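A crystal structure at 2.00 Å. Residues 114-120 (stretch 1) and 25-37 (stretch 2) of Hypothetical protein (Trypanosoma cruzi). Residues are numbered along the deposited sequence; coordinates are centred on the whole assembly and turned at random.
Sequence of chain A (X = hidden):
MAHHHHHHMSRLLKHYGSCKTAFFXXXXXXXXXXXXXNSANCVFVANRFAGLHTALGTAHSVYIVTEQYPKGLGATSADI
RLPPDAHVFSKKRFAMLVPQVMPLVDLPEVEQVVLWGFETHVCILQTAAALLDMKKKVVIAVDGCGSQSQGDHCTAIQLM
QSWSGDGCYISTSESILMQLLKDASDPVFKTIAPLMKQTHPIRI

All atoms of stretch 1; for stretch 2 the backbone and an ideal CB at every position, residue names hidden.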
# COMPACT_ATOMS: atom_id res chain seq x y z
N VAL A 114 -4.01 1.11 21.89
CA VAL A 114 -4.95 1.53 20.88
C VAL A 114 -4.89 3.05 20.86
O VAL A 114 -5.18 3.73 21.86
CB VAL A 114 -6.37 1.04 21.22
CG1 VAL A 114 -7.41 1.65 20.29
CG2 VAL A 114 -6.42 -0.49 21.16
N LEU A 115 -4.54 3.60 19.69
CA LEU A 115 -4.20 5.02 19.54
C LEU A 115 -5.08 5.71 18.50
O LEU A 115 -5.26 5.21 17.39
CB LEU A 115 -2.73 5.16 19.13
CG LEU A 115 -2.14 6.54 18.72
CD1 LEU A 115 -2.23 7.56 19.89
CD2 LEU A 115 -0.65 6.34 18.28
N TRP A 116 -5.59 6.88 18.86
CA TRP A 116 -6.39 7.69 17.92
C TRP A 116 -6.43 9.16 18.36
O TRP A 116 -5.99 9.48 19.44
CB TRP A 116 -7.83 7.13 17.78
CG TRP A 116 -8.71 7.40 18.93
CD1 TRP A 116 -9.61 8.43 19.01
CD2 TRP A 116 -8.58 6.89 20.27
NE1 TRP A 116 -10.11 8.54 20.28
CE2 TRP A 116 -9.55 7.57 21.07
CE3 TRP A 116 -7.89 5.80 20.84
CZ2 TRP A 116 -9.73 7.30 22.44
CZ3 TRP A 116 -8.09 5.53 22.21
CH2 TRP A 116 -9.01 6.28 22.99
N GLY A 117 -6.83 10.03 17.44
CA GLY A 117 -7.06 11.43 17.76
C GLY A 117 -6.47 12.38 16.75
O GLY A 117 -6.51 12.12 15.52
N PHE A 118 -6.09 13.56 17.26
CA PHE A 118 -5.59 14.65 16.44
C PHE A 118 -4.11 14.94 16.76
O PHE A 118 -3.68 14.79 17.90
CB PHE A 118 -6.32 15.94 16.71
CG PHE A 118 -7.84 15.87 16.61
CD1 PHE A 118 -8.48 15.08 15.70
CD2 PHE A 118 -8.58 16.86 17.29
CE1 PHE A 118 -9.88 15.12 15.61
CE2 PHE A 118 -9.97 16.89 17.20
CZ PHE A 118 -10.62 16.00 16.39
N GLU A 119 -3.32 15.38 15.78
CA GLU A 119 -3.61 15.27 14.36
C GLU A 119 -2.84 14.03 13.89
O GLU A 119 -1.78 13.71 14.44
CB GLU A 119 -3.13 16.52 13.60
CG GLU A 119 -3.96 17.75 13.86
CD GLU A 119 -3.69 18.90 12.87
OE1 GLU A 119 -3.92 18.78 11.66
OE2 GLU A 119 -3.27 19.95 13.35
N THR A 120 -3.38 13.36 12.88
CA THR A 120 -2.83 12.08 12.37
C THR A 120 -1.34 12.15 12.03
O THR A 120 -0.58 11.28 12.41
CB THR A 120 -3.63 11.60 11.14
OG1 THR A 120 -5.04 11.70 11.42
CG2 THR A 120 -3.29 10.14 10.78
N UNK A 25 -5.91 8.51 23.84
CA UNK A 25 -6.77 9.52 23.25
C UNK A 25 -5.97 10.83 23.08
O UNK A 25 -5.72 11.57 24.03
CB UNK A 25 -8.01 9.74 24.11
N UNK A 26 -5.51 11.05 21.88
CA UNK A 26 -4.57 12.11 21.54
C UNK A 26 -5.26 13.42 21.20
O UNK A 26 -5.79 13.57 20.10
CB UNK A 26 -3.70 11.67 20.36
N UNK A 27 -5.29 14.35 22.15
CA UNK A 27 -5.52 15.78 21.84
C UNK A 27 -6.82 16.09 21.05
O UNK A 27 -6.83 16.93 20.13
CB UNK A 27 -4.33 16.30 21.04
N UNK A 28 -7.93 15.48 21.45
CA UNK A 28 -9.21 15.74 20.80
C UNK A 28 -9.85 16.92 21.53
O UNK A 28 -10.73 16.73 22.37
CB UNK A 28 -10.12 14.51 20.82
N UNK A 29 -9.36 18.10 21.21
CA UNK A 29 -9.64 19.32 21.97
C UNK A 29 -10.52 20.30 21.20
O UNK A 29 -10.60 20.27 19.97
CB UNK A 29 -8.33 20.01 22.36
N UNK A 30 -11.11 21.23 21.96
CA UNK A 30 -12.12 22.15 21.45
C UNK A 30 -11.66 22.92 20.22
O UNK A 30 -12.40 23.01 19.25
CB UNK A 30 -12.52 23.14 22.55
N UNK A 31 -10.44 23.42 20.19
CA UNK A 31 -10.08 24.29 19.06
C UNK A 31 -9.85 23.55 17.74
O UNK A 31 -9.94 24.14 16.68
CB UNK A 31 -8.82 25.08 19.41
N UNK A 32 -9.65 22.24 17.81
CA UNK A 32 -9.51 21.40 16.63
C UNK A 32 -10.88 20.98 16.03
O UNK A 32 -10.92 20.45 14.91
CB UNK A 32 -8.69 20.16 16.99
N UNK A 33 -11.94 21.06 16.83
CA UNK A 33 -13.23 20.47 16.44
C UNK A 33 -13.75 21.07 15.15
O UNK A 33 -14.28 20.34 14.31
CB UNK A 33 -14.27 20.66 17.55
N UNK A 34 -13.52 22.36 14.95
CA UNK A 34 -14.00 23.05 13.77
C UNK A 34 -13.01 23.13 12.63
O UNK A 34 -13.21 23.94 11.74
CB UNK A 34 -14.43 24.47 14.16
N UNK A 35 -11.87 22.47 12.76
CA UNK A 35 -10.76 22.53 11.82
C UNK A 35 -10.41 21.12 11.26
O UNK A 35 -9.83 20.99 10.21
CB UNK A 35 -9.54 23.15 12.51
N UNK A 36 -10.92 20.07 11.89
CA UNK A 36 -10.66 18.69 11.44
C UNK A 36 -12.00 18.17 10.91
O UNK A 36 -12.96 18.09 11.66
CB UNK A 36 -10.11 17.81 12.56
N UNK A 37 -12.09 17.93 9.60
CA UNK A 37 -13.36 17.58 8.97
C UNK A 37 -14.15 16.46 9.67
O UNK A 37 -15.39 16.49 9.74
CB UNK A 37 -13.09 17.17 7.52

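Position 25 pairs with Trp-116 in a parallel bridge, and both CA-to-CB bonds point to the same face of the sheet. The ideal CB already lies 3.4 Å from Trp-116 CZ2, so a small or slim side chain suits. It is Cys-25; its CA lies over one face of the indole, and CB sits 3.5 Å from Trp-116 CZ2.

At position 26 the backbone makes the pairing, which leaves the side chain open: N donates to Trp-116 O (2.9 Å) and O accepts from Phe-118 N (2.9 Å). The CB points toward stretch 1, 3.3 Å from Trp-116 O, with Leu-115 nearby. A compact residue fits: Ala, Ser, Cys or Val. It is Cys-26, whose CB lies 4.4 Å from Leu-115 CD1. Gly-117 opposite has no side chain, which lets its CA approach Cys-26 O to 3.4 Å.

Position 27 has positive phi and psi (55/45), which favours Gly, Asn or Asp. CB points sideways. It is Asp-27; its carboxylate is hydrogen-bonded elsewhere in the structure.

At position 28 CB points sideways, 4.3 Å from Phe-118 CE2, and a chain of medium length could also reach the Trp-116 ring. An aliphatic chain of medium length suits: Ile, Leu, Val or Met. It is Ile-28. CD1 reaches 3.6 Å from Trp-116 NE1, which finds no polar partner, and CG2 lies 3.8 Å from Phe-118 CE2.

Positions 29, 30 and 31 have no part of stretch 1 near their CB, so it sets little limit on them. They are Gln-29, Glu-30 and Lys-31. The backbone O of Gln-29 accepts from the N of 32, 3.1 Å away.

Position 32 points toward stretch 1, its ideal CB only 3.3 Å from Phe-118 CD2. A large apolar or aromatic side chain could pass that ring and come near Glu-119. It is Phe-32. The two phenyl rings meet obliquely, centroids 5.5 Å apart, and Glu-119 OE2 lies 4.0 Å from Phe-32 CE1, at the ring edge.

At position 33 CA-to-CB points away, so stretch 1 sets little limit; a long, flexible chain could still bend back to Phe-118. It is Met-33, with SD 4.2 Å from Phe-118 CE2 at the ring edge.

Positions 34 and 35 are beyond reach of stretch 1. The backbone at 34 (-94/6) does not demand glycine, and a CB would have room. They are Gly-34 and Arg-35.

Position 36 points toward Phe-118, with CB 4.1 Å from CE1. A branched or long aliphatic suits. It is Ile-36: CG1 sits over the ring face, 4.1 Å from the Phe-118 ring centroid, and CD1 lies 3.9 Å from Glu-119 CG.

Position 37 is out of reach, so many residues would do. It is Ala-37.

Stretch 2 25-37: CCDIQEKFMGRIA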
# COMPACT_ATOMS: atom_id res chain seq x y z
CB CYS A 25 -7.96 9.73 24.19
SG CYS A 25 -9.17 10.96 23.67
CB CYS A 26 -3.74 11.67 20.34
SG CYS A 26 -2.20 12.42 20.16
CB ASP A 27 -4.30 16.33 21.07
CG ASP A 27 -2.98 16.22 21.83
OD1 ASP A 27 -2.95 15.71 22.99
OD2 ASP A 27 -1.93 16.44 21.16
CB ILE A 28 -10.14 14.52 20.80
CG1 ILE A 28 -9.40 13.35 20.09
CG2 ILE A 28 -11.45 14.84 20.07
CD1 ILE A 28 -10.20 12.09 19.97
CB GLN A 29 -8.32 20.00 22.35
CG GLN A 29 -7.47 19.16 23.28
CD GLN A 29 -6.00 19.59 23.25
OE1 GLN A 29 -5.13 18.85 22.79
NE2 GLN A 29 -5.72 20.79 23.78
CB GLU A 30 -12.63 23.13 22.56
CG GLU A 30 -13.47 22.46 23.70
CD GLU A 30 -14.85 21.87 23.28
OE1 GLU A 30 -15.21 21.89 22.07
OE2 GLU A 30 -15.57 21.30 24.15
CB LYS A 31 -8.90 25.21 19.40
CG LYS A 31 -9.30 26.35 20.39
CD LYS A 31 -10.61 27.08 19.99
CE LYS A 31 -10.72 28.50 20.56
NZ LYS A 31 -11.20 29.49 19.51
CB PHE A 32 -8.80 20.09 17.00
CG PHE A 32 -7.38 20.25 17.44
CD1 PHE A 32 -6.35 20.38 16.49
CD2 PHE A 32 -7.04 20.07 18.78
CE1 PHE A 32 -5.01 20.40 16.89
CE2 PHE A 32 -5.69 20.10 19.20
CZ PHE A 32 -4.68 20.27 18.26
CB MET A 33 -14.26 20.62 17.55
CG MET A 33 -13.96 19.83 18.83
SD MET A 33 -13.79 18.02 18.53
CE MET A 33 -15.48 17.65 18.10
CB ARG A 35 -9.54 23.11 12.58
CG ARG A 35 -9.88 24.39 13.38
CD ARG A 35 -8.71 24.86 14.23
NE ARG A 35 -7.57 25.25 13.42
CZ ARG A 35 -7.28 26.51 13.09
NH1 ARG A 35 -7.99 27.54 13.55
NH2 ARG A 35 -6.21 26.73 12.32
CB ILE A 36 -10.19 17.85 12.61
CG1 ILE A 36 -8.96 18.47 13.24
CG2 ILE A 36 -10.00 16.32 12.22
CD1 ILE A 36 -7.75 17.82 12.97
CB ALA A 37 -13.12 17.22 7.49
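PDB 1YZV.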